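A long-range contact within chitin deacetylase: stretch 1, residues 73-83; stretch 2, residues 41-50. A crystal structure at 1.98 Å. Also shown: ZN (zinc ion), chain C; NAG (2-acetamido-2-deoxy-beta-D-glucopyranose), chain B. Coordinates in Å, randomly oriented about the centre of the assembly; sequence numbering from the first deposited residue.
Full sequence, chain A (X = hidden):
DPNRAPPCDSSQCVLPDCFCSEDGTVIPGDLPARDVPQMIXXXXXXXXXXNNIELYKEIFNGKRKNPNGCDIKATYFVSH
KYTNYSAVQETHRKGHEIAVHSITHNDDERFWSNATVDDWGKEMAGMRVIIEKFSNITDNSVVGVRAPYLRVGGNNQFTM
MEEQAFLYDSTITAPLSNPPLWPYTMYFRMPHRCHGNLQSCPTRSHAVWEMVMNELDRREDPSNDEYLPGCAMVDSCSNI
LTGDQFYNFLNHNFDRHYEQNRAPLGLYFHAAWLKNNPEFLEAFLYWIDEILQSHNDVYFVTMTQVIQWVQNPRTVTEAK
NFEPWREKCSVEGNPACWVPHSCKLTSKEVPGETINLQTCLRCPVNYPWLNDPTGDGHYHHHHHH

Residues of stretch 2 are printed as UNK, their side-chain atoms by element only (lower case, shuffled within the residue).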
ATOM      1  N   LYS A  73       7.237  -1.506 -10.037  1.00 20.60           N
ATOM      2  CA  LYS A  73       7.432  -1.510  -8.592  1.00 19.49           C
ATOM      3  C   LYS A  73       6.088  -1.657  -7.893  1.00 18.30           C
ATOM      4  O   LYS A  73       5.075  -1.125  -8.354  1.00 16.66           O
ATOM      5  CB  LYS A  73       8.106  -0.231  -8.095  1.00 18.34           C
ATOM      6  CG  LYS A  73       9.462   0.092  -8.751  1.00 21.47           C
ATOM      7  CD  LYS A  73      10.472  -1.052  -8.538  1.00 20.97           C
ATOM      8  CE  LYS A  73      11.898  -0.551  -8.843  1.00 22.80           C
ATOM      9  NZ  LYS A  73      11.959   0.088 -10.202  1.00 22.36           N
ATOM     10  N   ALA A  74       6.103  -2.362  -6.756  1.00 21.59           N
ATOM     11  CA  ALA A  74       4.923  -2.593  -5.932  1.00 17.19           C
ATOM     12  C   ALA A  74       5.204  -2.137  -4.500  1.00 17.24           C
ATOM     13  O   ALA A  74       6.330  -1.778  -4.145  1.00 17.53           O
ATOM     14  CB  ALA A  74       4.504  -4.083  -5.977  1.00 16.23           C
ATOM     15  N   THR A  75       4.158  -2.131  -3.676  1.00 17.54           N
ATOM     16  CA  THR A  75       4.233  -1.714  -2.273  1.00 16.15           C
ATOM     17  C   THR A  75       3.784  -2.880  -1.400  1.00 18.50           C
ATOM     18  O   THR A  75       2.753  -3.481  -1.673  1.00 18.59           O
ATOM     19  CB  THR A  75       3.333  -0.492  -2.012  1.00 17.69           C
ATOM     20  OG1 THR A  75       3.675   0.572  -2.922  1.00 17.56           O
ATOM     21  CG2 THR A  75       3.488   0.016  -0.573  1.00 14.69           C
ATOM     22  N   TYR A  76       4.547  -3.189  -0.351  1.00 18.67           N
ATOM     23  CA  TYR A  76       4.267  -4.316   0.532  1.00 17.63           C
ATOM     24  C   TYR A  76       3.892  -3.767   1.898  1.00 15.25           C
ATOM     25  O   TYR A  76       4.701  -3.080   2.531  1.00 15.74           O
ATOM     26  CB  TYR A  76       5.479  -5.238   0.660  1.00 15.26           C
ATOM     27  CG  TYR A  76       5.774  -5.975  -0.625  1.00 15.87           C
ATOM     28  CD1 TYR A  76       6.444  -5.347  -1.668  1.00 14.39           C
ATOM     29  CD2 TYR A  76       5.358  -7.289  -0.805  1.00 14.94           C
ATOM     30  CE1 TYR A  76       6.699  -6.008  -2.864  1.00 17.32           C
ATOM     31  CE2 TYR A  76       5.627  -7.972  -1.995  1.00 20.62           C
ATOM     32  CZ  TYR A  76       6.310  -7.328  -3.005  1.00 22.10           C
ATOM     33  OH  TYR A  76       6.565  -7.991  -4.168  1.00 20.02           O
ATOM     34  N   PHE A  77       2.654  -4.018   2.321  1.00 12.23           N
ATOM     35  CA  PHE A  77       2.223  -3.665   3.673  1.00 14.24           C
ATOM     36  C   PHE A  77       2.487  -4.882   4.551  1.00 16.85           C
ATOM     37  O   PHE A  77       1.735  -5.857   4.530  1.00 15.78           O
ATOM     38  CB  PHE A  77       0.752  -3.243   3.686  1.00 17.50           C
ATOM     39  CG  PHE A  77       0.519  -1.909   3.022  1.00 16.64           C
ATOM     40  CD1 PHE A  77       0.758  -0.727   3.710  1.00 11.89           C
ATOM     41  CD2 PHE A  77       0.102  -1.847   1.702  1.00 18.65           C
ATOM     42  CE1 PHE A  77       0.568   0.504   3.085  1.00 17.21           C
ATOM     43  CE2 PHE A  77      -0.094  -0.623   1.084  1.00 18.25           C
ATOM     44  CZ  PHE A  77       0.143   0.541   1.769  1.00 19.43           C
ATOM     45  N   VAL A  78       3.561  -4.821   5.327  1.00 17.39           N
ATOM     46  CA  VAL A  78       4.151  -6.010   5.940  1.00 14.41           C
ATOM     47  C   VAL A  78       3.687  -6.099   7.376  1.00 15.88           C
ATOM     48  O   VAL A  78       3.793  -5.122   8.125  1.00 14.52           O
ATOM     49  CB  VAL A  78       5.689  -5.960   5.858  1.00 15.09           C
ATOM     50  CG1 VAL A  78       6.304  -7.208   6.541  1.00 12.48           C
ATOM     51  CG2 VAL A  78       6.125  -5.890   4.368  1.00 13.62           C
ATOM     52  N   SER A  79       3.174  -7.270   7.765  1.00 14.41           N
ATOM     53  CA  SER A  79       2.889  -7.583   9.157  1.00 15.55           C
ATOM     54  C   SER A  79       4.007  -8.473   9.703  1.00 13.06           C
ATOM     55  O   SER A  79       4.673  -9.178   8.947  1.00 15.50           O
ATOM     56  CB  SER A  79       1.523  -8.289   9.295  1.00 15.37           C
ATOM     57  OG  SER A  79       1.491  -9.489   8.507  1.00 19.71           O
ATOM     58  N   HIS A  80       4.180  -8.463  11.036  1.00 14.45           N
ATOM     59  CA  HIS A  80       5.394  -9.022  11.647  1.00 13.31           C
ATOM     60  C   HIS A  80       5.400 -10.547  11.657  1.00 16.06           C
ATOM     61  O   HIS A  80       6.396 -11.168  11.282  1.00 15.32           O
ATOM     62  CB  HIS A  80       5.544  -8.478  13.072  1.00 13.68           C
ATOM     63  CG  HIS A  80       6.675  -9.086  13.861  1.00 19.02           C
ATOM     64  ND1 HIS A  80       7.955  -9.232  13.358  1.00 14.95           N
ATOM     65  CD2 HIS A  80       6.712  -9.562  15.128  1.00 17.54           C
ATOM     66  CE1 HIS A  80       8.733  -9.766  14.290  1.00 15.89           C
ATOM     67  NE2 HIS A  80       8.003  -9.974  15.374  1.00 18.90           N
ATOM     68  N   LYS A  81       4.319 -11.186  12.131  1.00 17.43           N
ATOM     69  CA  LYS A  81       4.450 -12.590  12.501  1.00 16.01           C
ATOM     70  C   LYS A  81       4.742 -13.438  11.274  1.00 16.33           C
ATOM     71  O   LYS A  81       4.059 -13.333  10.248  1.00 15.51           O
ATOM     72  CB  LYS A  81       3.185 -13.100  13.220  1.00 18.92           C
ATOM     73  CG  LYS A  81       3.444 -14.302  14.141  1.00 16.58           C
ATOM     74  CD  LYS A  81       2.102 -14.789  14.786  1.00 18.71           C
ATOM     75  CE  LYS A  81       2.349 -15.828  15.857  1.00 25.68           C
ATOM     76  NZ  LYS A  81       1.076 -16.202  16.597  1.00 24.53           N
ATOM     77  N   TYR A  82       5.781 -14.275  11.383  1.00 14.53           N
ATOM     78  CA  TYR A  82       6.269 -15.179  10.346  1.00 14.70           C
ATOM     79  C   TYR A  82       6.984 -14.478   9.201  1.00 18.68           C
ATOM     80  O   TYR A  82       7.285 -15.118   8.192  1.00 18.13           O
ATOM     81  CB  TYR A  82       5.150 -16.049   9.761  1.00 16.43           C
ATOM     82  CG  TYR A  82       4.283 -16.711  10.818  1.00 21.07           C
ATOM     83  CD1 TYR A  82       4.841 -17.588  11.763  1.00 19.36           C
ATOM     84  CD2 TYR A  82       2.907 -16.475  10.864  1.00 16.43           C
ATOM     85  CE1 TYR A  82       4.024 -18.213  12.737  1.00 24.03           C
ATOM     86  CE2 TYR A  82       2.098 -17.079  11.820  1.00 20.32           C
ATOM     87  CZ  TYR A  82       2.653 -17.952  12.748  1.00 22.43           C
ATOM     88  OH  TYR A  82       1.827 -18.539  13.700  1.00 23.90           O
ATOM     89  N   THR A  83       7.282 -13.193   9.315  1.00 15.54           N
ATOM     90  CA  THR A  83       7.932 -12.510   8.212  1.00 14.85           C
ATOM     91  C   THR A  83       9.421 -12.834   8.189  1.00 17.98           C
ATOM     92  O   THR A  83      10.046 -13.026   9.233  1.00 16.89           O
ATOM     93  CB  THR A  83       7.687 -11.011   8.316  1.00 17.20           C
ATOM     94  OG1 THR A  83       6.385 -10.771   7.797  1.00 12.16           O
ATOM     95  CG2 THR A  83       8.722 -10.166   7.530  1.00 12.90           C
ATOM     96  N   UNK A  41      -1.005   1.153  -8.557  1.00 18.34           N
ATOM     97  CA  UNK A  41      -0.307   0.757  -7.329  1.00 16.66           C
ATOM     98  C   UNK A  41      -0.724  -0.671  -6.999  1.00 16.34           C
ATOM     99  O   UNK A  41      -1.764  -0.900  -6.385  1.00 17.90           O
ATOM    100  o   UNK A  41      -2.009   1.703  -5.860  1.00 19.73           O
ATOM    101  c   UNK A  41      -0.606   1.695  -6.159  1.00 18.11           C
ATOM    102  c   UNK A  41      -0.163   3.121  -6.476  1.00 17.75           C
ATOM    103  N   UNK A  42       0.081  -1.632  -7.445  1.00 15.31           N
ATOM    104  CA  UNK A  42      -0.050  -2.995  -6.956  1.00 18.56           C
ATOM    105  C   UNK A  42       0.455  -3.041  -5.520  1.00 17.59           C
ATOM    106  O   UNK A  42       1.550  -2.552  -5.229  1.00 18.08           O
ATOM    107  c   UNK A  42       0.761  -3.956  -7.832  1.00 18.85           C
ATOM    108  c   UNK A  42       1.261  -4.623 -10.227  1.00 20.84           C
ATOM    109  c   UNK A  42       0.247  -3.957  -9.273  1.00 19.53           C
ATOM    110  c   UNK A  42       0.759  -5.361  -7.226  1.00 17.14           C
ATOM    111  N   UNK A  43      -0.335  -3.623  -4.613  1.00 15.38           N
ATOM    112  CA  UNK A  43       0.117  -3.800  -3.237  1.00 13.54           C
ATOM    113  C   UNK A  43      -0.123  -5.234  -2.800  1.00 16.67           C
ATOM    114  O   UNK A  43      -0.961  -5.945  -3.366  1.00 17.06           O
ATOM    115  c   UNK A  43      -0.578  -2.835  -2.247  1.00 16.20           C
ATOM    116  o   UNK A  43      -1.935  -3.258  -2.016  1.00 19.32           O
ATOM    117  c   UNK A  43      -0.591  -1.386  -2.784  1.00 16.27           C
ATOM    118  N   UNK A  44       0.623  -5.645  -1.762  1.00 16.63           N
ATOM    119  CA  UNK A  44       0.479  -6.944  -1.116  1.00 13.86           C
ATOM    120  C   UNK A  44       0.479  -6.763   0.395  1.00 21.32           C
ATOM    121  O   UNK A  44       1.358  -6.081   0.940  1.00 17.92           O
ATOM    122  c   UNK A  44       2.570  -7.705  -5.179  1.00 21.41           C
ATOM    123  c   UNK A  44       1.695  -8.617  -5.732  1.00 18.76           C
ATOM    124  c   UNK A  44       0.783  -9.283  -4.939  1.00 21.68           C
ATOM    125  c   UNK A  44       1.618  -7.886  -1.529  1.00 14.96           C
ATOM    126  c   UNK A  44       0.767  -9.058  -3.563  1.00 20.16           C
ATOM    127  c   UNK A  44       1.654  -8.152  -2.994  1.00 18.11           C
ATOM    128  c   UNK A  44       2.547  -7.469  -3.813  1.00 19.65           C
ATOM    129  N   UNK A  45      -0.469  -7.393   1.057  1.00 13.87           N
ATOM    130  CA  UNK A  45      -0.492  -7.293   2.490  1.00 18.02           C
ATOM    131  C   UNK A  45       0.140  -8.527   3.081  1.00 23.75           C
ATOM    132  O   UNK A  45       0.376  -9.551   2.409  1.00 39.14           O
ATOM    133  c   UNK A  45      -1.895  -6.991   2.994  1.00 17.56           C
ATOM    134  c   UNK A  45      -2.372  -5.608   2.616  1.00 21.61           C
ATOM    135  o   UNK A  45      -3.496  -5.241   3.035  1.00 22.81           O
ATOM    136  o   UNK A  45      -1.636  -4.899   1.898  1.00 20.85           O
ATOM    137  N   UNK A  46       0.390  -8.371   4.368  1.00 14.58           N
ATOM    138  CA  UNK A  46       0.726  -9.400   5.320  1.00 16.29           C
ATOM    139  C   UNK A  46       2.070 -10.022   4.980  1.00 29.07           C
ATOM    140  O   UNK A  46       2.719  -9.544   4.162  1.00 42.74           O
ATOM    141  c   UNK A  46      -0.254 -10.615   5.360  1.00 13.75           C
ATOM    142  o   UNK A  46      -2.558 -11.209   5.315  1.00 22.87           O
ATOM    143  c   UNK A  46      -1.748 -10.263   5.530  1.00 21.17           C
ATOM    144  o   UNK A  46      -2.037  -9.138   5.863  1.00 18.23           O
ATOM    145  N   UNK A  47       2.464 -11.045   5.693  1.00 16.33           N
ATOM    146  CA  UNK A  47       3.837 -11.510   5.776  1.00 16.85           C
ATOM    147  C   UNK A  47       4.557 -11.739   4.455  1.00 19.29           C
ATOM    148  O   UNK A  47       3.964 -12.064   3.512  1.00 16.08           O
ATOM    149  c   UNK A  47       3.945 -12.725   6.679  1.00 17.16           C
ATOM    150  N   UNK A  48       5.856 -11.558   4.460  1.00 15.34           N
ATOM    151  CA  UNK A  48       6.653 -11.893   3.326  1.00 15.59           C
ATOM    152  C   UNK A  48       7.501 -13.068   3.818  1.00 18.35           C
ATOM    153  O   UNK A  48       8.254 -12.916   4.703  1.00 18.37           O
ATOM    154  c   UNK A  48       7.554  -8.506   1.809  1.00 15.81           C
ATOM    155  c   UNK A  48       6.744  -9.604   2.353  1.00 17.65           C
ATOM    156  c   UNK A  48       8.509 -11.287   1.824  1.00 19.15           C
ATOM    157  c   UNK A  48       7.563 -10.762   2.858  1.00 15.71           C
ATOM    158  N   UNK A  49       7.376 -14.222   3.208  1.00 17.70           N
ATOM    159  CA  UNK A  49       8.137 -15.395   3.653  1.00 18.53           C
ATOM    160  C   UNK A  49       8.076 -16.437   2.548  1.00 18.64           C
ATOM    161  O   UNK A  49       7.625 -16.152   1.431  1.00 17.55           O
ATOM    162  c   UNK A  49       6.144 -16.322   4.968  1.00 17.71           C
ATOM    163  c   UNK A  49       7.616 -15.933   5.004  1.00 16.06           C
ATOM    164  n   UNK A  49       5.482 -16.246   6.119  1.00 16.80           N
ATOM    165  o   UNK A  49       5.620 -16.717   3.940  1.00 19.29           O
ATOM    166  N   UNK A  50       8.502 -17.668   2.856  1.00 17.31           N
ATOM    167  CA  UNK A  50       8.585 -18.646   1.785  1.00 23.21           C
ATOM    168  C   UNK A  50       7.206 -19.086   1.288  1.00 23.51           C
ATOM    169  O   UNK A  50       7.130 -19.820   0.299  1.00 22.50           O
ATOM    170  c   UNK A  50       9.430 -19.854   2.230  1.00 25.55           C
ATOM    171  c   UNK A  50      10.924 -19.653   1.965  1.00 34.47           C
ATOM    172  n   UNK A  50      11.764 -20.494   2.571  1.00 36.80           N
ATOM    173  o   UNK A  50      11.314 -18.756   1.208  1.00 36.86           O
TER
HETATM  174 ZN    ZN C 601      -3.741  -8.066   6.569  1.00 21.15          ZN
HETATM  175  C1  NAG B   1      14.319 -15.897   3.857  1.00 26.92           C
HETATM  176  C2  NAG B   1      14.433 -17.315   3.336  1.00 31.97           C
HETATM  177  C3  NAG B   1      15.804 -17.510   2.689  1.00 35.65           C
HETATM  178  C4  NAG B   1      16.078 -16.417   1.656  1.00 40.16           C
HETATM  179  C5  NAG B   1      15.767 -15.037   2.229  1.00 29.40           C
HETATM  180  C6  NAG B   1      15.825 -13.933   1.200  1.00 30.56           C
HETATM  181  C7  NAG B   1      13.001 -18.670   4.818  1.00 34.16           C
HETATM  182  C8  NAG B   1      12.987 -19.772   5.835  1.00 36.63           C
HETATM  183  N2  NAG B   1      14.206 -18.316   4.364  1.00 29.39           N
HETATM  184  O3  NAG B   1      15.826 -18.804   2.104  1.00 45.62           O
HETATM  185  O4  NAG B   1      17.471 -16.304   1.395  1.00 57.53           O
HETATM  186  O5  NAG B   1      14.456 -15.013   2.799  1.00 25.70           O
HETATM  187  O6  NAG B   1      14.993 -14.235   0.088  1.00 37.57           O
HETATM  188  O7  NAG B   1      11.963 -18.101   4.447  1.00 34.35           O
HETATM  189  O   HOH W   1       2.248   0.094  -5.319  1.00 15.93           O
HETATM  190  O   HOH W   2       2.369  -1.015  -8.953  1.00 17.28           O
HETATM  191  O   HOH W   3      -4.679  -7.208   4.658  1.00 21.97           O
HETATM  192  O   HOH W   4      -4.864  -9.837   6.092  1.00 21.25           O
HETATM  193  O   HOH W   5      -5.748  -6.956   6.786  1.00 24.53           O

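Position 41 has three side-chain atoms: one carbon carrying an oxygen and a second carbon. That is a threonine, Thr41. It makes no contact with stretch 1.

Position 42 has four carbons, forked at the first, with one arm two carbons long. The short arm lies close to Ala74 CB. This is isoleucine, Ile42. Its CG2 lies 4.1 Å from Ala74 CB. Its backbone O accepts a hydrogen bond from Thr75 N at 3.1 Å. A water is bound between Ile42 O and Thr75 OG1.

Position 43 again shows one carbon carrying an oxygen and a carbon. The terminal carbon lies near the plane of the Phe77 ring, at its edge. The residue is Thr43, and its CG2 is 4.0 Å from Phe77 CE2. The same methyl is 4.1 Å from Thr75 CB.

Position 44 has one carbon followed by a ring of six carbons. The ring packs against the Tyr76 ring and Ala74 CB. No oxygen sits on it, so this is phenylalanine, Phe44, not tyrosine. Its CD2 lies 3.6 Å from Tyr76 CE2. The two ring planes are near parallel, at 30°, but slid apart, so they barely overlap. Its CE2 is 4.2 Å from Ala74 CB.

Position 45 has two carbons, the second carrying two oxygens. One oxygen lies close to Phe77 CB. This is aspartate, Asp45. Its OD1 is 3.4 Å from Phe77 CB.

Position 46 has the same pattern, and its first carbon lies near Ser79 OG. It is Asp46. Its CB is 3.8 Å from Ser79 OG, but its carboxylate serves the metal: OD1 binds ZN at 2.1 Å.

Position 47 has a single carbon, which touches Thr83 and Lys81. Hence Ala47. Its CB packs 3.3 Å from Thr83 OG1 and 3.6 Å from Lys81 O.

Position 48 has four carbons, forked at the first. The end of the longer arm meets Tyr76 and Val78. This is Ile48. Its CD1 reaches Tyr76 CD2 at 3.6 Å and Val78 CG2 at 3.9 Å.

Position 49 has two carbons, the second carrying one oxygen and one nitrogen. The nitrogen reaches Tyr82 O. This is asparagine, Asn49. Its ND2 donates to Tyr82 O at 3.0 Å.

Position 50 has the same atoms and does not touch stretch 1. It is Asn50; its ND2 lies 3.0 Å from NAG O7.

The contact begins as two parallel strands. Phe44 is bonded through both backbone groups: its N donates to Thr75 O at 3.0 Å, and its O accepts from Phe77 N at 2.8 Å. Tyr76 and Phe44 share one face of the sheet; Thr75, Thr43, Phe77 and Asp45 lie on the other. Beyond the strands, the turn from His80 to Thr83 carries Tyr82 O to Asn49.

Stretch 2 41-50: TITFDDAINN
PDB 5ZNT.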